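PDB 2BA9: putative aminooxidase from Propionibacterium acnes, which isomerises polyunsaturated fatty acids such as linoleic acid to conjugated linoleic acid, using a bound FAD cofactor. Local coordinates for residues 52-57 / 315-320; 229-234 / 261-266; 163-168 / 179-184. All coordinates share one frame; numbering follows the deposited sequence.

Interaction 1 of 3, residues 52-57 / 315-320; sequences HGRRYE and HRWADD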
# COMPACT_ATOMS: atom_id res chain seq x y z
N HIS A 52 12.62 -7.17 22.04
CA HIS A 52 13.11 -6.52 23.26
C HIS A 52 12.13 -5.50 23.83
O HIS A 52 12.48 -4.34 24.04
CB HIS A 52 14.49 -5.88 23.00
CG HIS A 52 15.63 -6.86 22.95
ND1 HIS A 52 16.95 -6.46 22.91
CD2 HIS A 52 15.65 -8.21 22.95
CE1 HIS A 52 17.73 -7.53 22.86
NE2 HIS A 52 16.97 -8.60 22.89
N GLY A 53 10.88 -5.93 24.05
CA GLY A 53 9.89 -5.12 24.77
C GLY A 53 9.18 -4.04 23.96
O GLY A 53 8.36 -3.31 24.51
N ARG A 54 9.50 -3.93 22.67
CA ARG A 54 8.90 -2.89 21.82
C ARG A 54 8.64 -3.49 20.45
O ARG A 54 9.21 -4.52 20.09
CB ARG A 54 9.82 -1.66 21.70
CG ARG A 54 10.12 -0.97 23.03
CD ARG A 54 10.66 0.45 22.89
NE ARG A 54 12.11 0.48 22.80
CZ ARG A 54 12.87 1.58 22.92
NH1 ARG A 54 12.32 2.77 23.15
NH2 ARG A 54 14.19 1.47 22.81
N ARG A 55 7.76 -2.85 19.70
CA ARG A 55 7.37 -3.36 18.40
C ARG A 55 8.08 -2.62 17.29
O ARG A 55 8.22 -1.39 17.31
CB ARG A 55 5.85 -3.28 18.22
CG ARG A 55 5.07 -4.05 19.28
CD ARG A 55 3.59 -3.83 19.20
NE ARG A 55 2.97 -4.57 18.10
CZ ARG A 55 1.65 -4.71 17.93
NH1 ARG A 55 0.79 -4.15 18.77
NH2 ARG A 55 1.19 -5.42 16.91
N TYR A 56 8.51 -3.37 16.29
CA TYR A 56 9.06 -2.78 15.09
C TYR A 56 8.10 -3.04 13.93
O TYR A 56 7.14 -3.81 14.07
CB TYR A 56 10.46 -3.33 14.80
CG TYR A 56 10.53 -4.82 14.56
CD1 TYR A 56 10.54 -5.34 13.27
CD2 TYR A 56 10.61 -5.71 15.62
CE1 TYR A 56 10.62 -6.71 13.04
CE2 TYR A 56 10.69 -7.08 15.41
CZ TYR A 56 10.70 -7.57 14.11
OH TYR A 56 10.78 -8.92 13.90
N GLU A 57 8.35 -2.38 12.81
CA GLU A 57 7.46 -2.44 11.67
C GLU A 57 8.12 -3.28 10.57
O GLU A 57 9.22 -2.97 10.09
CB GLU A 57 7.13 -1.04 11.15
CG GLU A 57 6.47 -0.07 12.15
CD GLU A 57 4.97 -0.29 12.35
OE1 GLU A 57 4.50 -1.46 12.23
OE2 GLU A 57 4.25 0.70 12.63
N HIS A 315 15.16 4.19 10.89
CA HIS A 315 15.62 4.39 12.27
C HIS A 315 14.42 4.69 13.19
O HIS A 315 13.86 5.77 13.15
CB HIS A 315 16.62 5.58 12.29
CG HIS A 315 17.25 5.87 13.62
ND1 HIS A 315 16.92 6.98 14.37
CD2 HIS A 315 18.22 5.23 14.32
CE1 HIS A 315 17.64 7.00 15.48
NE2 HIS A 315 18.44 5.95 15.47
N ARG A 316 14.05 3.73 14.03
CA ARG A 316 12.76 3.81 14.77
C ARG A 316 12.91 4.20 16.25
O ARG A 316 12.28 5.17 16.71
CB ARG A 316 12.01 2.48 14.66
CG ARG A 316 10.68 2.40 15.43
CD ARG A 316 9.81 1.28 14.87
NE ARG A 316 8.61 0.96 15.66
CZ ARG A 316 7.44 1.58 15.56
NH1 ARG A 316 7.28 2.63 14.75
NH2 ARG A 316 6.41 1.17 16.29
N TRP A 317 13.71 3.42 16.98
CA TRP A 317 13.94 3.65 18.39
C TRP A 317 15.31 4.27 18.56
O TRP A 317 16.33 3.58 18.50
CB TRP A 317 13.85 2.34 19.17
CG TRP A 317 12.51 1.65 19.01
CD1 TRP A 317 12.28 0.43 18.43
CD2 TRP A 317 11.24 2.14 19.44
NE1 TRP A 317 10.94 0.14 18.47
CE2 TRP A 317 10.28 1.18 19.08
CE3 TRP A 317 10.82 3.31 20.09
CZ2 TRP A 317 8.92 1.33 19.37
CZ3 TRP A 317 9.47 3.46 20.37
CH2 TRP A 317 8.54 2.48 20.00
N ALA A 318 15.34 5.58 18.77
CA ALA A 318 16.57 6.36 18.77
C ALA A 318 17.44 6.11 20.01
O ALA A 318 18.66 6.29 19.97
CB ALA A 318 16.25 7.87 18.64
N ASP A 319 16.81 5.68 21.09
CA ASP A 319 17.48 5.53 22.36
C ASP A 319 18.17 4.18 22.59
O ASP A 319 18.77 3.98 23.64
CB ASP A 319 16.49 5.78 23.49
CG ASP A 319 15.35 4.80 23.48
OD1 ASP A 319 14.80 4.58 22.39
OD2 ASP A 319 15.01 4.25 24.55
N ASP A 320 18.10 3.27 21.63
CA ASP A 320 18.69 1.94 21.86
C ASP A 320 19.41 1.44 20.61
O ASP A 320 18.76 1.06 19.65
CB ASP A 320 17.59 0.96 22.30
CG ASP A 320 18.10 -0.46 22.49
OD1 ASP A 320 19.27 -0.75 22.17
OD2 ASP A 320 17.30 -1.31 22.96
O HOH W 1 11.27 -2.96 18.26
O HOH W 2 14.65 -1.51 23.23
O HOH W 3 4.54 3.39 13.35

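Interaction 2 of 3, residues 229-234 / 261-266; sequences ITREDG and DYSDAD. With FAD (flavin-adenine dinucleotide), chain D.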
# COMPACT_ATOMS: atom_id res chain seq x y z
N ILE A 229 -14.54 -21.32 -4.00
CA ILE A 229 -15.72 -20.45 -3.99
C ILE A 229 -16.45 -20.61 -5.32
O ILE A 229 -15.86 -20.43 -6.39
CB ILE A 229 -15.39 -18.96 -3.77
CG1 ILE A 229 -14.73 -18.74 -2.40
CG2 ILE A 229 -16.65 -18.11 -3.90
CD1 ILE A 229 -14.32 -17.31 -2.11
N THR A 230 -17.74 -20.96 -5.24
CA THR A 230 -18.62 -21.06 -6.40
C THR A 230 -19.85 -20.19 -6.17
O THR A 230 -20.31 -20.02 -5.03
CB THR A 230 -19.05 -22.51 -6.65
OG1 THR A 230 -19.69 -23.03 -5.47
CG2 THR A 230 -17.84 -23.37 -7.00
N ARG A 231 -20.39 -19.63 -7.24
CA ARG A 231 -21.43 -18.61 -7.13
C ARG A 231 -22.59 -18.90 -8.07
O ARG A 231 -22.77 -18.22 -9.08
CB ARG A 231 -20.84 -17.23 -7.42
CG ARG A 231 -19.94 -16.72 -6.33
CD ARG A 231 -18.99 -15.68 -6.86
NE ARG A 231 -18.07 -16.23 -7.86
CZ ARG A 231 -17.35 -15.51 -8.71
NH1 ARG A 231 -16.54 -16.10 -9.58
NH2 ARG A 231 -17.42 -14.18 -8.71
N GLU A 232 -23.40 -19.89 -7.71
CA GLU A 232 -24.55 -20.28 -8.50
C GLU A 232 -25.85 -19.98 -7.76
O GLU A 232 -25.85 -19.72 -6.56
CB GLU A 232 -24.48 -21.77 -8.85
CG GLU A 232 -23.09 -22.36 -8.97
CD GLU A 232 -22.67 -23.09 -7.69
OE1 GLU A 232 -22.18 -22.43 -6.74
OE2 GLU A 232 -22.83 -24.33 -7.64
N ASP A 233 -26.95 -20.02 -8.50
CA ASP A 233 -28.31 -19.89 -7.94
C ASP A 233 -28.52 -18.59 -7.16
O ASP A 233 -29.47 -18.47 -6.37
CB ASP A 233 -28.63 -21.09 -7.04
CG ASP A 233 -28.29 -22.44 -7.68
OD1 ASP A 233 -28.78 -22.72 -8.80
OD2 ASP A 233 -27.53 -23.22 -7.06
N GLY A 234 -27.65 -17.61 -7.40
CA GLY A 234 -27.73 -16.31 -6.73
C GLY A 234 -27.11 -16.27 -5.34
O GLY A 234 -27.38 -15.36 -4.57
N ASP A 261 -7.65 -18.64 -9.07
CA ASP A 261 -7.19 -20.02 -8.90
C ASP A 261 -8.06 -20.89 -7.97
O ASP A 261 -7.85 -22.10 -7.92
CB ASP A 261 -5.74 -20.04 -8.38
CG ASP A 261 -4.74 -19.41 -9.34
OD1 ASP A 261 -5.05 -19.27 -10.55
OD2 ASP A 261 -3.63 -19.06 -8.88
N TYR A 262 -8.98 -20.29 -7.23
CA TYR A 262 -9.86 -21.06 -6.33
C TYR A 262 -11.35 -20.69 -6.42
O TYR A 262 -12.14 -20.93 -5.49
CB TYR A 262 -9.36 -20.98 -4.88
CG TYR A 262 -9.31 -19.58 -4.28
CD1 TYR A 262 -10.42 -19.04 -3.64
CD2 TYR A 262 -8.15 -18.83 -4.33
CE1 TYR A 262 -10.38 -17.78 -3.08
CE2 TYR A 262 -8.09 -17.57 -3.77
CZ TYR A 262 -9.21 -17.04 -3.15
OH TYR A 262 -9.15 -15.78 -2.59
N SER A 263 -11.74 -20.11 -7.56
CA SER A 263 -13.10 -19.68 -7.78
C SER A 263 -13.57 -20.16 -9.13
O SER A 263 -12.77 -20.56 -9.96
CB SER A 263 -13.19 -18.16 -7.72
OG SER A 263 -12.47 -17.57 -8.79
N ASP A 264 -14.89 -20.11 -9.32
CA ASP A 264 -15.53 -20.27 -10.63
C ASP A 264 -15.48 -18.94 -11.38
O ASP A 264 -16.50 -18.40 -11.80
CB ASP A 264 -16.99 -20.74 -10.47
CG ASP A 264 -17.83 -19.80 -9.61
OD1 ASP A 264 -17.27 -18.86 -9.01
OD2 ASP A 264 -19.06 -20.00 -9.51
N ALA A 265 -14.27 -18.39 -11.50
CA ALA A 265 -14.08 -17.09 -12.15
C ALA A 265 -14.68 -17.10 -13.55
O ALA A 265 -14.51 -18.06 -14.31
CB ALA A 265 -12.59 -16.75 -12.21
N ASP A 266 -15.39 -16.03 -13.90
CA ASP A 266 -15.94 -15.94 -15.23
C ASP A 266 -14.93 -15.38 -16.24
O ASP A 266 -13.79 -15.04 -15.89
CB ASP A 266 -17.29 -15.21 -15.24
CG ASP A 266 -17.19 -13.72 -14.96
OD1 ASP A 266 -16.12 -13.11 -15.17
OD2 ASP A 266 -18.22 -13.16 -14.56
PA FAD D . -3.28 -6.45 2.98
O1A FAD D . -2.73 -5.46 3.97
O2A FAD D . -2.27 -7.18 2.12
O5B FAD D . -4.10 -7.57 3.77
C5B FAD D . -4.74 -8.56 3.01
C4B FAD D . -5.26 -9.66 3.91
O4B FAD D . -5.94 -10.62 3.12
C3B FAD D . -4.13 -10.35 4.67
O3B FAD D . -4.41 -10.35 6.05
C2B FAD D . -4.09 -11.74 4.07
O2B FAD D . -3.58 -12.73 4.96
C1B FAD D . -5.54 -11.90 3.57
N9A FAD D . -5.61 -12.92 2.51
C8A FAD D . -4.88 -12.97 1.35
N7A FAD D . -5.23 -14.09 0.65
C5A FAD D . -6.19 -14.75 1.37
C6A FAD D . -6.89 -15.95 1.15
N6A FAD D . -6.95 -16.47 -0.12
N1A FAD D . -7.85 -16.34 2.09
C2A FAD D . -8.06 -15.60 3.24
N3A FAD D . -7.36 -14.43 3.45
C4A FAD D . -6.42 -14.02 2.54
N1 FAD D . 0.57 2.11 3.79
C2 FAD D . 0.41 3.43 4.15
O2 FAD D . -0.72 3.93 4.18
N3 FAD D . 1.52 4.20 4.44
C4 FAD D . 2.78 3.65 4.41
O4 FAD D . 3.75 4.36 4.70
C4X FAD D . 2.94 2.30 4.06
N5 FAD D . 4.19 1.72 4.00
C5X FAD D . 4.35 0.36 3.81
C6 FAD D . 5.61 -0.23 3.90
C7 FAD D . 5.75 -1.61 3.75
C7M FAD D . 7.13 -2.20 3.86
C8 FAD D . 4.63 -2.39 3.51
C8M FAD D . 4.73 -3.88 3.33
C9 FAD D . 3.37 -1.80 3.42
C9A FAD D . 3.22 -0.42 3.56
N10 FAD D . 1.96 0.20 3.46
C10 FAD D . 1.82 1.54 3.77
C1' FAD D . 0.85 -0.43 2.70
C2' FAD D . -0.24 -0.97 3.62
O2' FAD D . 0.30 -1.74 4.69
C3' FAD D . -1.19 -1.80 2.78
O3' FAD D . -1.59 -1.03 1.64
C4' FAD D . -2.40 -2.24 3.59
O4' FAD D . -2.03 -3.22 4.55
C5' FAD D . -3.46 -2.76 2.63
O5' FAD D . -4.45 -3.46 3.34
P FAD D . -5.35 -4.57 2.58
O1P FAD D . -6.31 -5.23 3.56
O2P FAD D . -6.06 -3.89 1.46
O3P FAD D . -4.34 -5.69 2.04

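Interaction 3 of 3, residues 163-168 / 179-184; sequences NPFTAF and AYVLKY. With NA (sodium ion), chain B.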
# COMPACT_ATOMS: atom_id res chain seq x y z
N ASN A 163 10.76 10.02 -3.54
CA ASN A 163 11.26 9.49 -2.28
C ASN A 163 10.19 8.77 -1.43
O ASN A 163 10.44 7.68 -0.92
CB ASN A 163 11.95 10.61 -1.50
CG ASN A 163 13.09 11.24 -2.28
OD1 ASN A 163 13.96 10.53 -2.79
ND2 ASN A 163 13.10 12.57 -2.38
N PRO A 164 8.98 9.36 -1.29
CA PRO A 164 7.88 8.62 -0.66
C PRO A 164 7.14 7.67 -1.60
O PRO A 164 6.09 7.13 -1.21
CB PRO A 164 6.93 9.73 -0.21
CG PRO A 164 7.55 11.00 -0.57
CD PRO A 164 8.55 10.72 -1.63
N PHE A 165 7.64 7.48 -2.82
CA PHE A 165 6.95 6.61 -3.75
C PHE A 165 7.74 5.36 -4.08
O PHE A 165 7.38 4.27 -3.62
CB PHE A 165 6.52 7.35 -5.03
CG PHE A 165 5.54 6.57 -5.85
CD1 PHE A 165 4.19 6.59 -5.53
CD2 PHE A 165 5.98 5.75 -6.89
CE1 PHE A 165 3.27 5.84 -6.26
CE2 PHE A 165 5.07 5.01 -7.63
CZ PHE A 165 3.71 5.06 -7.32
N THR A 166 8.82 5.52 -4.85
CA THR A 166 9.63 4.40 -5.29
C THR A 166 10.32 3.67 -4.13
O THR A 166 10.30 2.44 -4.06
CB THR A 166 10.66 4.85 -6.34
OG1 THR A 166 9.97 5.39 -7.48
CG2 THR A 166 11.54 3.68 -6.79
N ALA A 167 10.91 4.44 -3.22
CA ALA A 167 11.53 3.91 -2.00
C ALA A 167 10.54 3.14 -1.12
O ALA A 167 10.91 2.14 -0.48
CB ALA A 167 12.17 5.05 -1.21
N PHE A 168 9.29 3.61 -1.10
CA PHE A 168 8.18 2.95 -0.37
C PHE A 168 7.62 1.77 -1.17
O PHE A 168 6.58 1.21 -0.81
CB PHE A 168 7.04 3.94 -0.06
CG PHE A 168 7.30 4.85 1.12
CD1 PHE A 168 8.43 5.64 1.16
CD2 PHE A 168 6.38 4.95 2.15
CE1 PHE A 168 8.67 6.50 2.23
CE2 PHE A 168 6.59 5.81 3.22
CZ PHE A 168 7.75 6.60 3.26
N ALA A 179 -2.10 8.21 -12.29
CA ALA A 179 -3.30 8.09 -11.44
C ALA A 179 -3.04 7.45 -10.07
O ALA A 179 -3.65 7.83 -9.07
CB ALA A 179 -4.36 7.30 -12.16
N TYR A 180 -2.17 6.46 -10.03
CA TYR A 180 -1.80 5.85 -8.76
C TYR A 180 -1.00 6.85 -7.93
O TYR A 180 -1.30 7.05 -6.75
CB TYR A 180 -1.01 4.56 -8.99
CG TYR A 180 -1.80 3.49 -9.69
CD1 TYR A 180 -2.89 2.88 -9.07
CD2 TYR A 180 -1.45 3.07 -10.97
CE1 TYR A 180 -3.63 1.89 -9.71
CE2 TYR A 180 -2.17 2.08 -11.62
CZ TYR A 180 -3.27 1.49 -10.99
OH TYR A 180 -3.98 0.49 -11.65
N VAL A 181 -0.02 7.49 -8.55
CA VAL A 181 0.93 8.35 -7.81
C VAL A 181 0.17 9.47 -7.11
O VAL A 181 0.37 9.69 -5.91
CB VAL A 181 2.01 8.97 -8.74
CG1 VAL A 181 2.95 9.92 -7.94
CG2 VAL A 181 2.79 7.85 -9.50
N LEU A 182 -0.70 10.13 -7.88
CA LEU A 182 -1.35 11.36 -7.47
C LEU A 182 -2.59 11.16 -6.58
O LEU A 182 -3.05 12.10 -5.92
CB LEU A 182 -1.64 12.23 -8.70
CG LEU A 182 -0.35 12.77 -9.35
CD1 LEU A 182 -0.58 13.29 -10.76
CD2 LEU A 182 0.27 13.85 -8.46
N LYS A 183 -3.11 9.93 -6.54
CA LYS A 183 -4.15 9.53 -5.58
C LYS A 183 -3.56 9.27 -4.19
O LYS A 183 -4.22 9.54 -3.18
CB LYS A 183 -4.95 8.31 -6.08
CG LYS A 183 -5.93 8.68 -7.19
CD LYS A 183 -6.76 7.51 -7.70
CE LYS A 183 -7.55 7.91 -8.94
NZ LYS A 183 -8.47 9.08 -8.70
N TYR A 184 -2.34 8.76 -4.13
CA TYR A 184 -1.56 8.67 -2.89
C TYR A 184 -0.89 10.01 -2.58
O TYR A 184 -1.29 10.73 -1.64
CB TYR A 184 -0.52 7.53 -3.01
CG TYR A 184 0.67 7.57 -2.08
CD1 TYR A 184 0.58 8.10 -0.79
CD2 TYR A 184 1.90 7.05 -2.48
CE1 TYR A 184 1.67 8.14 0.04
CE2 TYR A 184 3.00 7.07 -1.65
CZ TYR A 184 2.88 7.61 -0.39
OH TYR A 184 3.96 7.64 0.47
NA NA B . -5.99 10.25 -1.55
O HOH W 4 -3.93 10.84 -0.61
O HOH W 5 -7.57 9.24 -3.07
O HOH W 6 -5.92 12.07 -2.64

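Interaction 1 of 3, residues 52-57 / 315-320
Tyr-56 and Arg-316 bring their backbones nearest, CA to CA 7.6 Å, too far apart to pair as strands; side chains of 315-320, which contains the type I turn Trp-317 to Asp-320, reach across, in part to the other backbone. The guanidinium of Arg-54 lies flat on one face of the Trp-317 indole, planes 18° apart, an off-centre cation-pi stack. Arg-54 CD sits over the centre of the six-membered ring of Trp-317, 3.8 Å from its centroid, in a CH-pi contact. A bend at chi3 (-90°) turns NE aside, and NH1 and NH2 each reach Asp-319 OD1 at 3.2 Å, a tip-to-tip salt bridge. Water 2 links Arg-54 NH2 to Asp-320 OD2; Asp-320 OD1 accepts from His-322. The opposite indole face carries Arg-316 CG. Arg-316 points its NE-H at a lone pair of Arg-55 O (2.9 Å, 160° at the hydrogen); weak bonds from its NH2 and Trp-317 NE1 share that oxygen. Glu-57 CG lies over one face of the Arg-316 guanidinium, toward its rim, its carboxylate held by Ser-48 and Thr-205. A long chain ending in a flat guanidinium suits stacking and edge-on bonding; the cation-pi stack and salt bridge join the 50-51/54-55 hairpin to the loop between strands 310-315 and 325-330.

Interaction 2 of 3, residues 229-234 / 261-266
A single beta bridge between Ile-229 and Ser-263 ties the edge strand 226-230 of a three-stranded antiparallel sheet to the loop before helix 267-273. Ile-229 N donates to Tyr-262 O (2.9 Å) and Asp-264 N to Ile-229 O (3.1 Å), with a CA-H...O contact from Ser-263 CA to the same carbonyl. Beyond the bridge lies Asp-264, centre of an inverse gamma turn. With CG between its own backbone N and carbonyl carbon (chi1 57°), its carboxylate reaches Arg-231. OD2 accepts the backbone N of Arg-231 at 2.7 Å. In a side-on salt bridge OD1 is gripped by Arg-231 NE at 3.0 Å and NH1 at 2.9 Å, lying in the guanidinium plane; guanidinium and carboxylate planes stand 52° apart. A short, branched acceptor thus serves main chain and side chain at once. Arg-394 also pairs with OD2, and Glu-269 with Arg-231 NH1, so the buried arginine is probably well balanced in charge. Ile-229 CD1 packs at the edge of the Tyr-262 ring, 4.1 Å from CE1. Tyr-262 OH approaches the adenine N6A of FAD to 3.4 Å, placing this bridged, salt-linked loop at the adenine end of the flavoprotein's dinucleotide pocket.

Interaction 3 of 3, residues 163-168 / 179-184
Pro-164 and Tyr-184 supply the one hydrogen bond of this buried contact: Tyr-184 OH donates to Pro-164 O at 2.8 Å, tilted 19° from the carbonyl plane. The carbonyl oxygen lies at the edge of the tyrosine ring, in its plane. Tyr-184 CG stands anti to its backbone N (chi1 160°), and the ring beyond it extends to the turn before helix 166-170. A phenol suits the place because its ring is apolar along the flanks and polar at the tip.

Apolar contacts accompany it. Val-181 CG2 rests over one face of the Phe-165 ring, offset toward the rim and 3.7 Å from CZ, in a CH-pi contact; the two side chains cross at about a right angle. Phe-165 CD1 meets Tyr-184 CD2 at 3.8 Å, so the phenylalanine touches both residues on this flank of helix 178-184. Pro-164 CB and the face of Phe-168 approach the same hydroxyl, and Phe-193 of helix 187-195 adjoins both Pro-164 and Tyr-184.

Metal coordination occupies the helix end. The sodium ion is coordinated by Lys-183 O at 2.5 Å, three waters and Glu-410. One of those ligands, water 4, also donates to Tyr-184 O. Chemically, then, a buried carbonyl is satisfied by a phenol amid aromatic and aliphatic groups, and the sodium ion probably helps offset the negative pole at the end of helix 178-184.

In the fold
All three contacts belong to the flavin-containing amine oxidoreductase fold and differ in their distance from FAD. Along the chain, interactions 2 and 3 are nested inside the loop closed by interaction 1, and interaction 3 closes before interaction 2 opens. Interactions 1 and 2 lie on opposite sides of the chain's centre, their centres about 45 Å apart. Interaction 3 is the most central, its centre about 10 Å from that of the chain; its nearest atoms are about 10 Å from interaction 1 and about 19 Å from interaction 2. FAD relates them: interaction 3 lies by the flavin, where the Phe-168 ring is nearest O4, interaction 2 at the opposite, adenine end, and the Glu-57 side chain of interaction 1 about 7 Å from the cofactor.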